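Local structure of topoisomerase I-like protein (Leishmania donovani, 2B9S) at a contact of chain A with DNA and the interface of chains A and B. The protein relaxes supercoiled DNA by cutting and resealing one strand, working as the large subunit of a heterodimeric type IB topoisomerase. Sequence-based numbering; all coordinates share one arbitrary frame. Chains: chain A, topoisomerase I-like protein; chain B, DNA topoisomerase I-like protein.

Contact 1: a contact of chain A with DNA. Residues chain A 211-212, 214, 226, 228. With nucleotides of chain C.
A:Tyr228 meets the phosphate of DA7 through its phenol: the OH group donates a hydrogen bond to OP2, a non-bridging oxygen, over 2.8 Å. That oxygen lies in the plane of the phenol ring at its edge, on the CE1 side. The other flank leans on the bases, with CE2 packing 3.7 Å from C8 of DA7 and reaching towards C5 of DC8. A:Met226, two residues earlier on strand 226-229, approaches the same phosphate oxygen from the DG6 side. Its chain bends at the last torsion (chi3 83°), which brings the methyl CE close to OP2 of DA7 while SD rests 3.8 Å from the deoxyribose C2' of DG6.

A:Trp214 presents the pyrrole edge of its indole to the backbone, and NE1 comes within 3.5 Å of O5' of DA7, a polar approach longer than a normal hydrogen bond. OP1 of DA7 lies at the indole rim, in its plane. At the next phosphate of the DNA strand, that of DC8, water 1 lies 2.6 Å from OP1 and joins it to the carbonyl O of A:Thr211. Strand 226-229 and loop residues 211, 212 and 214 thus form a backbone-reading surface in the DNA-binding fragment of this type IB enzyme, with no base-specific hydrogen bond among these groups, which suits duplexes of varied sequence.

Behind this shell the tilt of the indole is fixed between two neighbours: CD1, an edge carbon of the A:Tyr228 ring, sits over one face near the rim, the ring planes steeply inclined, and A:Val212 lies over the other. Its CG1 turns to the DNA, 3.9 Å from C5' of DA7, and CG2 lies over the indole rim, 3.4 Å above its plane.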
loop_
_atom_site.group_PDB
_atom_site.type_symbol
_atom_site.label_atom_id
_atom_site.label_comp_id
_atom_site.label_asym_id
_atom_site.label_seq_id
_atom_site.Cartn_x
_atom_site.Cartn_y
_atom_site.Cartn_z
ATOM N N THR A 211 -8.529 21.131 -5.719
ATOM C CA THR A 211 -7.652 20.922 -4.561
ATOM C C THR A 211 -7.335 19.444 -4.324
ATOM O O THR A 211 -6.599 19.108 -3.379
ATOM C CB THR A 211 -8.245 21.521 -3.257
ATOM O OG1 THR A 211 -9.485 20.863 -2.942
ATOM C CG2 THR A 211 -8.481 23.034 -3.390
ATOM N N VAL A 212 -7.889 18.570 -5.175
ATOM C CA VAL A 212 -7.593 17.122 -5.127
ATOM C C VAL A 212 -7.031 16.594 -6.459
ATOM O O VAL A 212 -7.129 17.278 -7.477
ATOM C CB VAL A 212 -8.814 16.252 -4.569
ATOM C CG1 VAL A 212 -9.213 16.731 -3.161
ATOM C CG2 VAL A 212 -10.024 16.253 -5.516
ATOM N N TRP A 214 -7.542 13.240 -7.673
ATOM C CA TRP A 214 -8.231 12.031 -8.107
ATOM C C TRP A 214 -9.286 12.321 -9.157
ATOM O O TRP A 214 -9.854 13.426 -9.177
ATOM C CB TRP A 214 -8.837 11.275 -6.915
ATOM C CG TRP A 214 -9.751 12.035 -5.977
ATOM C CD1 TRP A 214 -9.398 12.622 -4.784
ATOM C CD2 TRP A 214 -11.189 12.193 -6.087
ATOM N NE1 TRP A 214 -10.517 13.164 -4.182
ATOM C CE2 TRP A 214 -11.619 12.904 -4.955
ATOM C CE3 TRP A 214 -12.137 11.808 -7.039
ATOM C CZ2 TRP A 214 -12.953 13.249 -4.753
ATOM C CZ3 TRP A 214 -13.458 12.143 -6.838
ATOM C CH2 TRP A 214 -13.861 12.847 -5.702
ATOM N N MET A 226 -12.764 4.477 1.226
ATOM C CA MET A 226 -12.769 5.261 -0.003
ATOM C C MET A 226 -11.649 4.837 -0.967
ATOM O O MET A 226 -10.480 4.757 -0.577
ATOM C CB MET A 226 -12.700 6.750 0.322
ATOM C CG MET A 226 -13.896 7.237 1.166
ATOM S SD MET A 226 -13.728 8.919 1.839
ATOM C CE MET A 226 -14.274 9.827 0.404
ATOM N N TYR A 228 -9.905 5.424 -4.961
ATOM C CA TYR A 228 -9.704 6.515 -5.912
ATOM C C TYR A 228 -8.999 6.056 -7.145
ATOM O O TYR A 228 -8.054 5.270 -7.074
ATOM C CB TYR A 228 -8.835 7.614 -5.326
ATOM C CG TYR A 228 -9.357 8.206 -4.065
ATOM C CD1 TYR A 228 -10.234 9.281 -4.100
ATOM C CD2 TYR A 228 -8.936 7.718 -2.814
ATOM C CE1 TYR A 228 -10.703 9.825 -2.963
ATOM C CE2 TYR A 228 -9.428 8.262 -1.666
ATOM C CZ TYR A 228 -10.300 9.317 -1.748
ATOM O OH TYR A 228 -10.769 9.890 -0.598
ATOM P P DG C 6 -16.272 12.522 3.627
ATOM O OP1 DG C 6 -16.982 13.754 3.227
ATOM O OP2 DG C 6 -16.754 11.189 3.252
ATOM O "O5'" DG C 6 -14.746 12.682 3.153
ATOM C "C5'" DG C 6 -13.955 13.828 3.482
ATOM C "C4'" DG C 6 -12.505 13.565 3.113
ATOM O "O4'" DG C 6 -11.835 12.754 4.107
ATOM C "C3'" DG C 6 -12.287 12.821 1.805
ATOM O "O3'" DG C 6 -11.817 13.833 0.898
ATOM C "C2'" DG C 6 -11.205 11.770 2.120
ATOM C "C1'" DG C 6 -10.697 12.165 3.505
ATOM N N9 DG C 6 -10.302 11.060 4.390
ATOM C C8 DG C 6 -11.023 9.925 4.735
ATOM N N7 DG C 6 -10.363 9.132 5.563
ATOM C C5 DG C 6 -9.150 9.788 5.775
ATOM C C6 DG C 6 -8.043 9.460 6.565
ATOM O O6 DG C 6 -7.906 8.472 7.278
ATOM N N1 DG C 6 -6.998 10.390 6.487
ATOM C C2 DG C 6 -7.035 11.532 5.729
ATOM N N2 DG C 6 -5.963 12.349 5.743
ATOM N N3 DG C 6 -8.071 11.857 4.998
ATOM C C4 DG C 6 -9.089 10.957 5.065
ATOM P P DA C 7 -11.479 13.584 -0.647
ATOM O OP1 DA C 7 -11.789 14.879 -1.296
ATOM O OP2 DA C 7 -12.094 12.320 -1.100
ATOM O "O5'" DA C 7 -9.911 13.398 -0.709
ATOM C "C5'" DA C 7 -9.059 14.351 -0.127
ATOM C "C4'" DA C 7 -7.627 13.861 -0.192
ATOM O "O4'" DA C 7 -7.399 12.994 0.945
ATOM C "C3'" DA C 7 -7.194 13.053 -1.422
ATOM O "O3'" DA C 7 -5.819 13.318 -1.606
ATOM C "C2'" DA C 7 -7.256 11.630 -0.940
ATOM C "C1'" DA C 7 -6.724 11.852 0.481
ATOM N N9 DA C 7 -6.979 10.718 1.376
ATOM C C8 DA C 7 -8.106 9.957 1.380
ATOM N N7 DA C 7 -8.067 9.008 2.262
ATOM C C5 DA C 7 -6.846 9.129 2.864
ATOM C C6 DA C 7 -6.242 8.392 3.885
ATOM N N6 DA C 7 -6.837 7.339 4.467
ATOM N N1 DA C 7 -5.008 8.767 4.262
ATOM C C2 DA C 7 -4.448 9.833 3.676
ATOM N N3 DA C 7 -4.925 10.590 2.689
ATOM C C4 DA C 7 -6.145 10.184 2.328
ATOM P P DC C 8 -5.189 14.179 -2.785
ATOM O OP1 DC C 8 -5.106 15.557 -2.346
ATOM O OP2 DC C 8 -5.908 13.885 -4.059
ATOM O "O5'" DC C 8 -3.822 13.376 -3.015
ATOM C "C5'" DC C 8 -2.677 13.448 -2.261
ATOM C "C4'" DC C 8 -2.313 12.138 -1.539
ATOM O "O4'" DC C 8 -3.420 11.426 -0.952
ATOM C "C3'" DC C 8 -1.560 11.022 -2.235
ATOM O "O3'" DC C 8 -0.236 11.471 -2.568
ATOM C "C2'" DC C 8 -1.516 10.038 -1.063
ATOM C "C1'" DC C 8 -2.768 10.384 -0.249
ATOM N N1 DC C 8 -3.662 9.190 -0.063
ATOM C C2 DC C 8 -3.339 8.283 0.960
ATOM O O2 DC C 8 -2.353 8.504 1.677
ATOM N N3 DC C 8 -4.119 7.189 1.143
ATOM C C4 DC C 8 -5.179 6.976 0.350
ATOM N N4 DC C 8 -5.903 5.878 0.601
ATOM C C5 DC C 8 -5.530 7.880 -0.720
ATOM C C6 DC C 8 -4.740 8.965 -0.894
HETATM O O HOH W 1 -4.169 17.952 -2.909
#

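Contact 2: the interface of chains A and B. Residues chain A 391, 394-395, 398, 416; chain B 23, 27-28, 31.
This is a helix-to-helix hydrophobic interface between the two subunits of the heterodimer, and it helps to fasten the small subunit, which brings the nucleophilic tyrosine just ahead of B:Ile23, to the large subunit that holds vanadate-binding residues. Helix 25-34 of chain B, with B:Ile23 shortly before it, packs on helices 384-400 and 411-427 of chain A.

At one end A:Phe398 stacks on the five-membered ring of B:Trp31, the centroids 3.8 Å apart and the planes only 12° from parallel. CD1 of the indole lies over the centre of the phenyl face, so the overlap is with the pyrrole part of the indole. The B:Trp31 side chain swings away from its own backbone N (chi1 173°), which carries the indole over the face of A:Phe398, the two side chains crossing at about a right angle. Its far, six-membered ring reaches A:Phe416, where CZ3 is 3.9 Å from CD2. The phenyl group of A:Phe416 also takes CG1 of B:Ile28 at its edge, in the ring plane, and in turn sets its own CD2 against the edge of A:Phe398.

The middle is filled by A:Leu394, whose CD2 methyl is shared by three isoleucines: it touches CG2 of B:Ile23 at 3.6 Å, CG2 of B:Ile27 and CG1 of B:Ile28. About one turn back towards the N-terminus of helix 384-400, the extended branch of B:Ile27 places its terminal methyl CD1 3.8 Å from CB of A:Ser391.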
loop_
_atom_site.group_PDB
_atom_site.type_symbol
_atom_site.label_atom_id
_atom_site.label_comp_id
_atom_site.label_asym_id
_atom_site.label_seq_id
_atom_site.Cartn_x
_atom_site.Cartn_y
_atom_site.Cartn_z
ATOM N N SER A 391 17.445 6.072 2.738
ATOM C CA SER A 391 18.284 6.823 1.802
ATOM C C SER A 391 19.690 7.088 2.340
ATOM O O SER A 391 20.666 6.952 1.612
ATOM C CB SER A 391 17.608 8.133 1.421
ATOM O OG SER A 391 16.612 7.889 0.460
ATOM N N LEU A 394 21.951 3.942 2.216
ATOM C CA LEU A 394 22.569 3.644 0.923
ATOM C C LEU A 394 23.735 4.604 0.642
ATOM O O LEU A 394 24.799 4.187 0.178
ATOM C CB LEU A 394 21.537 3.671 -0.217
ATOM C CG LEU A 394 21.963 2.991 -1.527
ATOM C CD1 LEU A 394 21.964 1.488 -1.375
ATOM C CD2 LEU A 394 21.090 3.386 -2.711
ATOM N N ASP A 395 23.511 5.881 0.934
ATOM C CA ASP A 395 24.513 6.924 0.796
ATOM C C ASP A 395 25.778 6.532 1.563
ATOM O O ASP A 395 26.845 6.365 0.962
ATOM C CB ASP A 395 23.940 8.250 1.312
ATOM C CG ASP A 395 24.658 9.471 0.752
ATOM O OD1 ASP A 395 24.905 9.513 -0.477
ATOM O OD2 ASP A 395 24.949 10.411 1.538
ATOM N N PHE A 398 27.754 3.483 0.128
ATOM C CA PHE A 398 28.500 3.857 -1.080
ATOM C C PHE A 398 29.755 4.661 -0.705
ATOM O O PHE A 398 30.826 4.464 -1.281
ATOM C CB PHE A 398 27.641 4.688 -2.053
ATOM C CG PHE A 398 26.582 3.901 -2.797
ATOM C CD1 PHE A 398 25.519 4.569 -3.415
ATOM C CD2 PHE A 398 26.636 2.512 -2.897
ATOM C CE1 PHE A 398 24.534 3.867 -4.123
ATOM C CE2 PHE A 398 25.639 1.800 -3.604
ATOM C CZ PHE A 398 24.595 2.486 -4.214
ATOM N N PHE A 416 25.753 -3.838 -5.318
ATOM C CA PHE A 416 24.525 -3.074 -5.196
ATOM C C PHE A 416 23.433 -3.871 -4.462
ATOM O O PHE A 416 22.860 -3.384 -3.487
ATOM C CB PHE A 416 24.021 -2.625 -6.567
ATOM C CG PHE A 416 22.817 -1.755 -6.487
ATOM C CD1 PHE A 416 21.543 -2.309 -6.554
ATOM C CD2 PHE A 416 22.952 -0.388 -6.302
ATOM C CE1 PHE A 416 20.426 -1.510 -6.455
ATOM C CE2 PHE A 416 21.835 0.425 -6.199
ATOM C CZ PHE A 416 20.570 -0.136 -6.277
ATOM N N ILE B 23 14.230 4.909 -1.234
ATOM C CA ILE B 23 15.563 5.429 -1.555
ATOM C C ILE B 23 15.452 6.572 -2.589
ATOM O O ILE B 23 14.762 6.433 -3.597
ATOM C CB ILE B 23 16.453 4.328 -2.136
ATOM C CG1 ILE B 23 16.541 3.132 -1.186
ATOM C CG2 ILE B 23 17.837 4.881 -2.464
ATOM C CD1 ILE B 23 16.971 1.849 -1.884
ATOM N N ILE B 27 20.321 8.946 -5.705
ATOM C CA ILE B 27 21.446 8.233 -5.081
ATOM C C ILE B 27 21.873 7.061 -5.978
ATOM O O ILE B 27 23.051 6.903 -6.287
ATOM C CB ILE B 27 21.117 7.732 -3.642
ATOM C CG1 ILE B 27 20.704 8.895 -2.727
ATOM C CG2 ILE B 27 22.293 6.934 -3.050
ATOM C CD1 ILE B 27 20.241 8.456 -1.349
ATOM N N ILE B 28 20.897 6.263 -6.411
ATOM C CA ILE B 28 21.120 5.151 -7.324
ATOM C C ILE B 28 21.682 5.607 -8.686
ATOM O O ILE B 28 22.691 5.072 -9.158
ATOM C CB ILE B 28 19.824 4.319 -7.487
ATOM C CG1 ILE B 28 19.554 3.547 -6.195
ATOM C CG2 ILE B 28 19.915 3.357 -8.660
ATOM C CD1 ILE B 28 18.161 2.990 -6.087
ATOM N N TRP B 31 25.481 6.921 -8.553
ATOM C CA TRP B 31 26.433 5.851 -8.356
ATOM C C TRP B 31 26.536 4.992 -9.616
ATOM O O TRP B 31 27.625 4.534 -9.969
ATOM C CB TRP B 31 26.059 5.037 -7.107
ATOM C CG TRP B 31 26.871 3.790 -6.896
ATOM C CD1 TRP B 31 27.960 3.639 -6.073
ATOM C CD2 TRP B 31 26.645 2.509 -7.499
ATOM N NE1 TRP B 31 28.429 2.344 -6.141
ATOM C CE2 TRP B 31 27.640 1.632 -7.007
ATOM C CE3 TRP B 31 25.702 2.020 -8.413
ATOM C CZ2 TRP B 31 27.715 0.299 -7.391
ATOM C CZ3 TRP B 31 25.786 0.691 -8.808
ATOM C CH2 TRP B 31 26.788 -0.156 -8.297
#

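Contact 1 and contact 2 share no residue or secondary-structure element, and the centres of their C-alpha atoms lie about 33 Å apart. Chain A takes part in both: contact 1 uses strand 226-229 and the loop residues near it to hold the DNA backbone, whereas contact 2 uses helices 384-400 and 411-427 to bind chain B. Helix 411-427 is soon followed by A:His429, one of the vanadate-binding residues, so the subunit interface may help to support the active site. Contact 1 holds the DNA, while contact 2 keeps on chain A the subunit whose tyrosine attacks it, so the composite active site probably depends on both.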